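Local coordinates for protein thiamine pyrophosphokinase (Bacillus subtilis, PDB 3LM8) that catalyses the ATP-dependent pyrophosphorylation of thiamine to thiamine diphosphate, releasing AMP, and takes part in thiamine salvage, at residues R153-L167 / N178-E192. The protein carries 1 engineered substitution. Numbering follows the deposited sequence.
Sequences RYISFIPFSEDIHEL and NCHITLGSTLCISNE. With VIB (3-(4-amino-2-methyl-pyrimidin-5-ylmethyl)-5-(2-hydroxy-ethyl)-4-methyl-thiazol-3-ium), chain E.
Asp163 OD1 takes the backbone N-H of Leu183 at 2.6 Å, met nearly head-on to its C-O bond, and receives a second, weak bond from the hydroxyl OG1 of Thr182. The carboxylate thus fastens the start of the type II turn 182-185. Alongside, the imidazoles of His165 and His180 form an edge-to-face pair, planes 74° apart, with CE1 of His180 3.2 Å from NE2 of His165. With CG anti to the backbone N (chi1 179°), the His180 ring is carried over to that face. Were His165 replaced by an alanine, the His180 edge would probably lose the face it packs on, and that ring would be freer to turn. Beneath, Ile164 and Ile181 form an antiparallel hydrogen-bonded pair, the Ile164 N-H reaching Ile181 O at 2.7 Å. A G1 bulge follows, where Leu167 N binds Cys179 O. On the buried side, CG1 of Ile181 meets CD2 of Leu167, while the CG2 branch of Ile181 lies 3.5 Å from CG of the Pro159 ring, and Phe202 of strand 197-202 adjoins Leu167.

Farther along, residues 188-191 run beside edge strand 154-159. Phe157 N binds Cys188 O, while one water bridges Phe157 O, Ser185 O and Cys188 N. Ser156 OG accepts the Ser190 N-H at 2.7 Å in an almost straight bond (175°). Ile155 and Asn191 then exchange backbone bonds, and at the far end Arg153 NH1 makes a salt bridge to Glu192 OE1. The loop 186-191, secured to this strand, lines the thiamine pocket, with Ile189 O 3.2 Å from N3 of the thiazolium, in the vitamin B1-binding domain of thiamine pyrophosphokinases.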
ATOM      1  N   ARG A 153       6.186  13.376  -8.893  1.00 28.99           N
ATOM      2  CA  ARG A 153       6.733  13.312 -10.249  1.00 34.13           C
ATOM      3  C   ARG A 153       7.612  12.133 -10.617  1.00 30.14           C
ATOM      4  O   ARG A 153       7.861  11.890 -11.802  1.00 21.68           O
ATOM      5  CB  ARG A 153       7.513  14.591 -10.560  1.00 44.18           C
ATOM      6  CG  ARG A 153       8.874  14.691  -9.887  1.00 44.94           C
ATOM      7  CD  ARG A 153       9.535  16.000 -10.256  1.00 49.61           C
ATOM      8  NE  ARG A 153       9.639  16.133 -11.705  1.00 55.81           N
ATOM      9  CZ  ARG A 153       9.487  17.275 -12.364  1.00 56.58           C
ATOM     10  NH1 ARG A 153       9.601  17.300 -13.685  1.00 54.13           N
ATOM     11  NH2 ARG A 153       9.210  18.392 -11.704  1.00 49.02           N
ATOM     12  N   TYR A 154       8.096  11.410  -9.617  1.00 25.34           N
ATOM     13  CA  TYR A 154       8.961  10.269  -9.892  1.00 15.40           C
ATOM     14  C   TYR A 154       8.218   8.948  -9.866  1.00 19.62           C
ATOM     15  O   TYR A 154       7.340   8.722  -9.037  1.00 28.51           O
ATOM     16  CB  TYR A 154      10.127  10.238  -8.904  1.00 18.11           C
ATOM     17  CG  TYR A 154      10.912  11.533  -8.860  1.00 26.27           C
ATOM     18  CD1 TYR A 154      10.569  12.543  -7.965  1.00 22.86           C
ATOM     19  CD2 TYR A 154      11.994  11.749  -9.723  1.00 16.28           C
ATOM     20  CE1 TYR A 154      11.281  13.735  -7.920  1.00 26.73           C
ATOM     21  CE2 TYR A 154      12.712  12.935  -9.689  1.00 22.98           C
ATOM     22  CZ  TYR A 154      12.354  13.928  -8.784  1.00 30.89           C
ATOM     23  OH  TYR A 154      13.069  15.106  -8.728  1.00 32.33           O
ATOM     24  N   ILE A 155       8.575   8.090 -10.813  1.00  9.48           N
ATOM     25  CA  ILE A 155       7.976   6.773 -10.967  1.00  5.66           C
ATOM     26  C   ILE A 155       9.156   5.839 -11.111  1.00 25.60           C
ATOM     27  O   ILE A 155       9.859   5.920 -12.110  1.00 17.75           O
ATOM     28  CB  ILE A 155       7.173   6.689 -12.269  1.00 11.94           C
ATOM     29  CG1 ILE A 155       5.983   7.638 -12.211  1.00 21.74           C
ATOM     30  CG2 ILE A 155       6.744   5.250 -12.538  1.00 20.93           C
ATOM     31  CD1 ILE A 155       5.619   8.200 -13.569  1.00 21.91           C
ATOM     32  N   SER A 156       9.377   4.972 -10.128  1.00 27.36           N
ATOM     33  CA  SER A 156      10.485   4.026 -10.179  1.00 13.96           C
ATOM     34  C   SER A 156       9.978   2.598 -10.329  1.00 28.12           C
ATOM     35  O   SER A 156       8.893   2.263  -9.867  1.00 34.62           O
ATOM     36  CB  SER A 156      11.323   4.131  -8.908  1.00 15.10           C
ATOM     37  OG  SER A 156      11.868   5.432  -8.765  1.00 14.21           O
ATOM     38  N   PHE A 157      10.768   1.752 -10.975  1.00 25.25           N
ATOM     39  CA  PHE A 157      10.389   0.353 -11.162  1.00 24.07           C
ATOM     40  C   PHE A 157      11.487  -0.525 -10.593  1.00 27.57           C
ATOM     41  O   PHE A 157      12.668  -0.286 -10.830  1.00 21.90           O
ATOM     42  CB  PHE A 157      10.207   0.029 -12.645  1.00 15.54           C
ATOM     43  CG  PHE A 157       8.983   0.649 -13.263  1.00 19.83           C
ATOM     44  CD1 PHE A 157       7.713   0.220 -12.903  1.00 17.72           C
ATOM     45  CD2 PHE A 157       9.106   1.643 -14.228  1.00  7.54           C
ATOM     46  CE1 PHE A 157       6.580   0.765 -13.496  1.00 25.50           C
ATOM     47  CE2 PHE A 157       7.985   2.197 -14.825  1.00 11.29           C
ATOM     48  CZ  PHE A 157       6.718   1.759 -14.462  1.00 15.15           C
ATOM     49  N   ILE A 158      11.104  -1.544  -9.837  1.00 27.90           N
ATOM     50  CA  ILE A 158      12.092  -2.435  -9.252  1.00 32.27           C
ATOM     51  C   ILE A 158      11.672  -3.889  -9.359  1.00 33.76           C
ATOM     52  O   ILE A 158      10.564  -4.258  -8.970  1.00 39.03           O
ATOM     53  CB  ILE A 158      12.323  -2.081  -7.779  1.00 30.33           C
ATOM     54  CG1 ILE A 158      12.662  -0.596  -7.669  1.00 11.76           C
ATOM     55  CG2 ILE A 158      13.445  -2.929  -7.211  1.00 33.77           C
ATOM     56  CD1 ILE A 158      12.742  -0.093  -6.268  1.00 21.34           C
ATOM     57  N   PRO A 159      12.556  -4.737  -9.900  1.00 32.92           N
ATOM     58  CA  PRO A 159      12.284  -6.171 -10.064  1.00 40.09           C
ATOM     59  C   PRO A 159      12.094  -6.788  -8.685  1.00 40.11           C
ATOM     60  O   PRO A 159      12.702  -6.320  -7.722  1.00 47.71           O
ATOM     61  CB  PRO A 159      13.552  -6.702 -10.743  1.00 40.63           C
ATOM     62  CG  PRO A 159      14.162  -5.470 -11.403  1.00 36.24           C
ATOM     63  CD  PRO A 159      13.903  -4.386 -10.384  1.00 31.80           C
ATOM     64  N   PHE A 160      11.270  -7.830  -8.584  1.00 43.40           N
ATOM     65  CA  PHE A 160      11.041  -8.469  -7.290  1.00 52.61           C
ATOM     66  C   PHE A 160      11.603  -9.883  -7.139  1.00 54.94           C
ATOM     67  O   PHE A 160      12.761 -10.052  -6.771  1.00 56.94           O
ATOM     68  CB  PHE A 160       9.551  -8.476  -6.944  1.00 52.23           C
ATOM     69  CG  PHE A 160       9.264  -8.912  -5.533  1.00 49.05           C
ATOM     70  CD1 PHE A 160       8.928 -10.233  -5.248  1.00 52.42           C
ATOM     71  CD2 PHE A 160       9.355  -8.004  -4.481  1.00 48.74           C
ATOM     72  CE1 PHE A 160       8.687 -10.643  -3.935  1.00 49.24           C
ATOM     73  CE2 PHE A 160       9.117  -8.402  -3.165  1.00 45.04           C
ATOM     74  CZ  PHE A 160       8.781  -9.724  -2.893  1.00 47.15           C
ATOM     75  N   SER A 161      10.797 -10.900  -7.414  1.00 58.75           N
ATOM     76  CA  SER A 161      11.269 -12.277  -7.254  1.00 60.81           C
ATOM     77  C   SER A 161      12.422 -12.667  -8.188  1.00 61.14           C
ATOM     78  O   SER A 161      13.441 -13.192  -7.733  1.00 63.43           O
ATOM     79  CB  SER A 161      10.107 -13.265  -7.423  1.00 56.64           C
ATOM     80  OG  SER A 161       9.621 -13.267  -8.754  1.00 60.36           O
ATOM     81  N   GLU A 162      12.264 -12.416  -9.485  1.00 56.51           N
ATOM     82  CA  GLU A 162      13.301 -12.757 -10.455  1.00 57.76           C
ATOM     83  C   GLU A 162      13.488 -11.641 -11.474  1.00 49.59           C
ATOM     84  O   GLU A 162      12.957 -10.540 -11.309  1.00 42.62           O
ATOM     85  CB  GLU A 162      12.935 -14.045 -11.197  1.00 77.29           C
ATOM     86  CG  GLU A 162      12.447 -15.185 -10.311  1.00 93.74           C
ATOM     87  CD  GLU A 162      10.970 -15.498 -10.520  1.00101.07           C
ATOM     88  OE1 GLU A 162      10.466 -16.448  -9.882  1.00100.40           O
ATOM     89  OE2 GLU A 162      10.315 -14.793 -11.322  1.00100.54           O
ATOM     90  N   ASP A 163      14.242 -11.936 -12.530  1.00 42.17           N
ATOM     91  CA  ASP A 163      14.485 -10.962 -13.591  1.00 43.64           C
ATOM     92  C   ASP A 163      13.192 -10.542 -14.301  1.00 52.26           C
ATOM     93  O   ASP A 163      12.228 -11.309 -14.384  1.00 55.85           O
ATOM     94  CB  ASP A 163      15.444 -11.528 -14.641  1.00 47.31           C
ATOM     95  CG  ASP A 163      16.829 -11.802 -14.091  1.00 49.83           C
ATOM     96  OD1 ASP A 163      17.210 -11.169 -13.079  1.00 43.34           O
ATOM     97  OD2 ASP A 163      17.544 -12.644 -14.694  1.00 40.48           O
ATOM     98  N   ILE A 164      13.179  -9.315 -14.813  1.00 48.78           N
ATOM     99  CA  ILE A 164      12.019  -8.814 -15.540  1.00 48.62           C
ATOM    100  C   ILE A 164      12.334  -8.984 -17.021  1.00 39.90           C
ATOM    101  O   ILE A 164      13.411  -8.594 -17.475  1.00 39.34           O
ATOM    102  CB  ILE A 164      11.759  -7.324 -15.242  1.00 40.18           C
ATOM    103  CG1 ILE A 164      11.585  -7.119 -13.733  1.00 31.23           C
ATOM    104  CG2 ILE A 164      10.531  -6.849 -16.020  1.00 28.21           C
ATOM    105  CD1 ILE A 164      10.429  -7.885 -13.136  1.00 30.65           C
ATOM    106  N   HIS A 165      11.399  -9.564 -17.767  1.00 39.15           N
ATOM    107  CA  HIS A 165      11.606  -9.813 -19.191  1.00 39.30           C
ATOM    108  C   HIS A 165      10.768  -8.971 -20.126  1.00 39.07           C
ATOM    109  O   HIS A 165       9.564  -8.829 -19.939  1.00 45.15           O
ATOM    110  CB  HIS A 165      11.364 -11.292 -19.501  1.00 41.43           C
ATOM    111  CG  HIS A 165      12.343 -12.206 -18.838  1.00 49.69           C
ATOM    112  ND1 HIS A 165      12.433 -12.329 -17.469  1.00 56.73           N
ATOM    113  CD2 HIS A 165      13.305 -13.007 -19.352  1.00 50.80           C
ATOM    114  CE1 HIS A 165      13.410 -13.165 -17.165  1.00 54.56           C
ATOM    115  NE2 HIS A 165      13.956 -13.589 -18.291  1.00 58.25           N
ATOM    116  N   GLU A 166      11.431  -8.430 -21.143  1.00 37.42           N
ATOM    117  CA  GLU A 166      10.792  -7.602 -22.162  1.00 31.20           C
ATOM    118  C   GLU A 166      10.023  -6.397 -21.612  1.00 32.55           C
ATOM    119  O   GLU A 166       8.858  -6.184 -21.949  1.00 37.99           O
ATOM    120  CB  GLU A 166       9.862  -8.466 -23.025  1.00 18.68           C
ATOM    121  CG  GLU A 166      10.572  -9.541 -23.830  1.00 34.03           C
ATOM    122  CD  GLU A 166       9.609 -10.350 -24.696  1.00 46.28           C
ATOM    123  OE1 GLU A 166       8.730  -9.737 -25.345  1.00 54.01           O
ATOM    124  OE2 GLU A 166       9.736 -11.595 -24.741  1.00 35.87           O
ATOM    125  N   LEU A 167      10.693  -5.610 -20.773  1.00 29.71           N
ATOM    126  CA  LEU A 167      10.092  -4.424 -20.180  1.00 27.83           C
ATOM    127  C   LEU A 167      10.090  -3.282 -21.181  1.00 34.86           C
ATOM    128  O   LEU A 167      11.132  -2.935 -21.739  1.00 43.74           O
ATOM    129  CB  LEU A 167      10.870  -3.986 -18.932  1.00 25.90           C
ATOM    130  CG  LEU A 167      10.415  -2.671 -18.268  1.00 16.45           C
ATOM    131  CD1 LEU A 167       8.968  -2.792 -17.829  1.00 12.86           C
ATOM    132  CD2 LEU A 167      11.289  -2.354 -17.060  1.00  6.86           C
ATOM    133  N   ASN A 178      11.371  -3.514 -24.954  1.00 50.13           N
ATOM    134  CA  ASN A 178      11.578  -4.959 -24.757  1.00 59.68           C
ATOM    135  C   ASN A 178      12.925  -5.248 -24.097  1.00 54.03           C
ATOM    136  O   ASN A 178      13.706  -6.094 -24.543  1.00 54.25           O
ATOM    137  CB  ASN A 178      11.457  -5.705 -26.090  1.00 64.82           C
ATOM    138  CG  ASN A 178      10.009  -5.941 -26.493  1.00 73.03           C
ATOM    139  OD1 ASN A 178       9.720  -6.288 -27.639  1.00 79.13           O
ATOM    140  ND2 ASN A 178       9.093  -5.768 -25.547  1.00 72.54           N
ATOM    141  N   CYS A 179      13.154  -4.525 -23.007  1.00 48.20           N
ATOM    142  CA  CYS A 179      14.372  -4.589 -22.215  1.00 37.20           C
ATOM    143  C   CYS A 179      14.315  -5.701 -21.161  1.00 35.94           C
ATOM    144  O   CYS A 179      13.251  -6.018 -20.630  1.00 42.54           O
ATOM    145  CB  CYS A 179      14.566  -3.221 -21.541  1.00 30.70           C
ATOM    146  SG  CYS A 179      16.180  -2.888 -20.816  1.00 59.51           S
ATOM    147  N   HIS A 180      15.468  -6.300 -20.880  1.00 28.46           N
ATOM    148  CA  HIS A 180      15.581  -7.350 -19.869  1.00 33.94           C
ATOM    149  C   HIS A 180      16.192  -6.722 -18.617  1.00 38.20           C
ATOM    150  O   HIS A 180      17.349  -6.297 -18.635  1.00 37.09           O
ATOM    151  CB  HIS A 180      16.501  -8.470 -20.345  1.00 27.85           C
ATOM    152  CG  HIS A 180      16.685  -9.560 -19.338  1.00 34.99           C
ATOM    153  ND1 HIS A 180      15.688 -10.458 -19.023  1.00 42.00           N
ATOM    154  CD2 HIS A 180      17.741  -9.884 -18.557  1.00 35.26           C
ATOM    155  CE1 HIS A 180      16.121 -11.289 -18.093  1.00 35.24           C
ATOM    156  NE2 HIS A 180      17.365 -10.963 -17.792  1.00 33.31           N
ATOM    157  N   ILE A 181      15.418  -6.653 -17.539  1.00 42.63           N
ATOM    158  CA  ILE A 181      15.910  -6.064 -16.298  1.00 46.61           C
ATOM    159  C   ILE A 181      16.309  -7.175 -15.339  1.00 46.18           C
ATOM    160  O   ILE A 181      15.482  -7.993 -14.928  1.00 41.94           O
ATOM    161  CB  ILE A 181      14.836  -5.155 -15.625  1.00 29.44           C
ATOM    162  CG1 ILE A 181      14.332  -4.114 -16.624  1.00 28.81           C
ATOM    163  CG2 ILE A 181      15.439  -4.417 -14.433  1.00 20.86           C
ATOM    164  CD1 ILE A 181      15.417  -3.199 -17.125  1.00 25.95           C
ATOM    165  N   THR A 182      17.589  -7.202 -14.995  1.00 51.11           N
ATOM    166  CA  THR A 182      18.107  -8.218 -14.095  1.00 50.12           C
ATOM    167  C   THR A 182      17.819  -7.865 -12.638  1.00 55.38           C
ATOM    168  O   THR A 182      17.792  -6.694 -12.263  1.00 54.33           O
ATOM    169  CB  THR A 182      19.623  -8.409 -14.293  1.00 43.86           C
ATOM    170  OG1 THR A 182      20.066  -9.514 -13.502  1.00 45.04           O
ATOM    171  CG2 THR A 182      20.388  -7.149 -13.879  1.00 52.20           C
ATOM    172  N   LEU A 183      17.601  -8.891 -11.824  1.00 49.47           N
ATOM    173  CA  LEU A 183      17.298  -8.722 -10.409  1.00 30.40           C
ATOM    174  C   LEU A 183      18.358  -7.928  -9.644  1.00 29.72           C
ATOM    175  O   LEU A 183      19.551  -8.221  -9.730  1.00 36.29           O
ATOM    176  CB  LEU A 183      17.133 -10.094  -9.761  1.00 24.47           C
ATOM    177  CG  LEU A 183      16.821 -10.098  -8.270  1.00 21.11           C
ATOM    178  CD1 LEU A 183      15.323  -9.874  -8.041  1.00  6.54           C
ATOM    179  CD2 LEU A 183      17.271 -11.405  -7.677  1.00 18.93           C
ATOM    180  N   GLY A 184      17.913  -6.931  -8.885  1.00 35.92           N
ATOM    181  CA  GLY A 184      18.838  -6.125  -8.106  1.00 45.46           C
ATOM    182  C   GLY A 184      19.223  -4.824  -8.779  1.00 43.36           C
ATOM    183  O   GLY A 184      19.835  -3.949  -8.163  1.00 34.86           O
ATOM    184  N   SER A 185      18.858  -4.708 -10.051  1.00 42.52           N
ATOM    185  CA  SER A 185      19.139  -3.529 -10.862  1.00 36.78           C
ATOM    186  C   SER A 185      18.384  -2.280 -10.419  1.00 33.99           C
ATOM    187  O   SER A 185      17.182  -2.342 -10.151  1.00 24.06           O
ATOM    188  CB  SER A 185      18.783  -3.820 -12.321  1.00 45.71           C
ATOM    189  OG  SER A 185      18.420  -2.629 -13.003  1.00 41.52           O
ATOM    190  N   THR A 186      19.079  -1.146 -10.350  1.00 39.52           N
ATOM    191  CA  THR A 186      18.415   0.095  -9.968  1.00 43.88           C
ATOM    192  C   THR A 186      18.432   1.077 -11.133  1.00 41.90           C
ATOM    193  O   THR A 186      18.495   2.294 -10.942  1.00 42.80           O
ATOM    194  CB  THR A 186      19.067   0.754  -8.753  1.00 36.66           C
ATOM    195  OG1 THR A 186      20.389   1.184  -9.089  1.00 38.39           O
ATOM    196  CG2 THR A 186      19.131  -0.221  -7.609  1.00 35.41           C
ATOM    197  N   LEU A 187      18.376   0.531 -12.344  1.00 40.71           N
ATOM    198  CA  LEU A 187      18.359   1.338 -13.556  1.00 40.27           C
ATOM    199  C   LEU A 187      17.015   2.024 -13.722  1.00 38.48           C
ATOM    200  O   LEU A 187      16.948   3.213 -14.069  1.00 37.72           O
ATOM    201  CB  LEU A 187      18.589   0.470 -14.791  1.00 36.34           C
ATOM    202  CG  LEU A 187      18.227   1.168 -16.106  1.00 42.03           C
ATOM    203  CD1 LEU A 187      19.114   2.393 -16.260  1.00 38.29           C
ATOM    204  CD2 LEU A 187      18.396   0.222 -17.291  1.00 37.50           C
ATOM    205  N   CYS A 188      15.951   1.265 -13.469  1.00 27.03           N
ATOM    206  CA  CYS A 188      14.592   1.766 -13.630  1.00 24.83           C
ATOM    207  C   CYS A 188      14.036   2.595 -12.470  1.00 26.71           C
ATOM    208  O   CYS A 188      12.822   2.701 -12.286  1.00 40.26           O
ATOM    209  CB  CYS A 188      13.662   0.591 -13.954  1.00 27.97           C
ATOM    210  SG  CYS A 188      14.278  -0.448 -15.327  1.00 33.31           S
ATOM    211  N   ILE A 189      14.929   3.199 -11.698  1.00 18.21           N
ATOM    212  CA  ILE A 189      14.529   4.038 -10.579  1.00 19.41           C
ATOM    213  C   ILE A 189      14.641   5.485 -11.018  1.00 26.87           C
ATOM    214  O   ILE A 189      15.478   5.827 -11.852  1.00 22.62           O
ATOM    215  CB  ILE A 189      15.444   3.826  -9.353  1.00 32.98           C
ATOM    216  CG1 ILE A 189      15.208   2.434  -8.775  1.00 37.89           C
ATOM    217  CG2 ILE A 189      15.195   4.907  -8.306  1.00 41.45           C
ATOM    218  CD1 ILE A 189      16.072   2.121  -7.585  1.00 38.12           C
ATOM    219  N   SER A 190      13.779   6.324 -10.461  1.00 33.75           N
ATOM    220  CA  SER A 190      13.775   7.744 -10.772  1.00 29.64           C
ATOM    221  C   SER A 190      13.422   8.081 -12.223  1.00 36.43           C
ATOM    222  O   SER A 190      14.147   8.823 -12.894  1.00 44.12           O
ATOM    223  CB  SER A 190      15.129   8.361 -10.406  1.00 19.54           C
ATOM    224  OG  SER A 190      15.164   8.715  -9.036  1.00 29.02           O
ATOM    225  N   ASN A 191      12.313   7.530 -12.706  1.00 35.47           N
ATOM    226  CA  ASN A 191      11.861   7.821 -14.061  1.00 28.50           C
ATOM    227  C   ASN A 191      10.786   8.891 -13.900  1.00 28.09           C
ATOM    228  O   ASN A 191      10.411   9.247 -12.784  1.00 26.69           O
ATOM    229  CB  ASN A 191      11.275   6.570 -14.726  1.00 22.71           C
ATOM    230  CG  ASN A 191      11.427   6.584 -16.241  1.00 25.06           C
ATOM    231  OD1 ASN A 191      11.509   5.527 -16.881  1.00 22.89           O
ATOM    232  ND2 ASN A 191      11.462   7.778 -16.825  1.00 25.68           N
ATOM    233  N   GLU A 192      10.298   9.409 -15.012  1.00 31.83           N
ATOM    234  CA  GLU A 192       9.268  10.435 -14.984  1.00 26.36           C
ATOM    235  C   GLU A 192       8.381  10.257 -16.196  1.00 20.84           C
ATOM    236  O   GLU A 192       8.762   9.600 -17.167  1.00 25.34           O
ATOM    237  CB  GLU A 192       9.900  11.828 -15.026  1.00 24.79           C
ATOM    238  CG  GLU A 192      10.469  12.324 -13.700  1.00 29.97           C
ATOM    239  CD  GLU A 192      11.270  13.609 -13.858  1.00 42.70           C
ATOM    240  OE1 GLU A 192      10.824  14.514 -14.598  1.00 55.58           O
ATOM    241  OE2 GLU A 192      12.345  13.719 -13.231  1.00 28.47           O
TER
HETATM  242  CM2 VIB E 223      14.892   2.971 -17.547  1.00 21.52           C
HETATM  243  N4A VIB E 223      18.509   6.017 -16.727  1.00 42.36           N
HETATM  244  CM4 VIB E 223      17.387   9.524 -12.644  1.00 44.89           C
HETATM  245  O1  VIB E 223      20.979   9.370 -11.228  1.00 72.15           O
HETATM  246  C7  VIB E 223      20.541   8.653 -10.070  1.00 72.27           C
HETATM  247  C6  VIB E 223      19.033   8.421 -10.162  1.00 58.90           C
HETATM  248  C2  VIB E 223      18.406   6.026 -13.359  1.00 14.69           C
HETATM  249  S1  VIB E 223      19.244   6.066 -11.828  1.00 57.68           S
HETATM  250  C5  VIB E 223      18.699   7.680 -11.458  1.00 50.06           C
HETATM  251  C4  VIB E 223      17.962   8.108 -12.557  1.00 44.94           C
HETATM  252  N3  VIB E 223      17.822   7.213 -13.538  1.00 35.03           N
HETATM  253  C7A VIB E 223      17.059   7.540 -14.751  1.00 32.54           C
HETATM  254  C4A VIB E 223      17.277   5.611 -16.433  1.00 25.24           C
HETATM  255  N3A VIB E 223      16.734   4.569 -17.079  1.00 22.84           N
HETATM  256  C2A VIB E 223      15.492   4.156 -16.787  1.00 15.66           C
HETATM  257  N1A VIB E 223      14.776   4.780 -15.840  1.00 15.48           N
HETATM  258  C6A VIB E 223      15.272   5.812 -15.179  1.00 18.23           C
HETATM  259  C5A VIB E 223      16.553   6.278 -15.453  1.00 15.56           C
HETATM  260  O   HOH W   1      15.092  -1.119 -11.866  1.00 23.44           O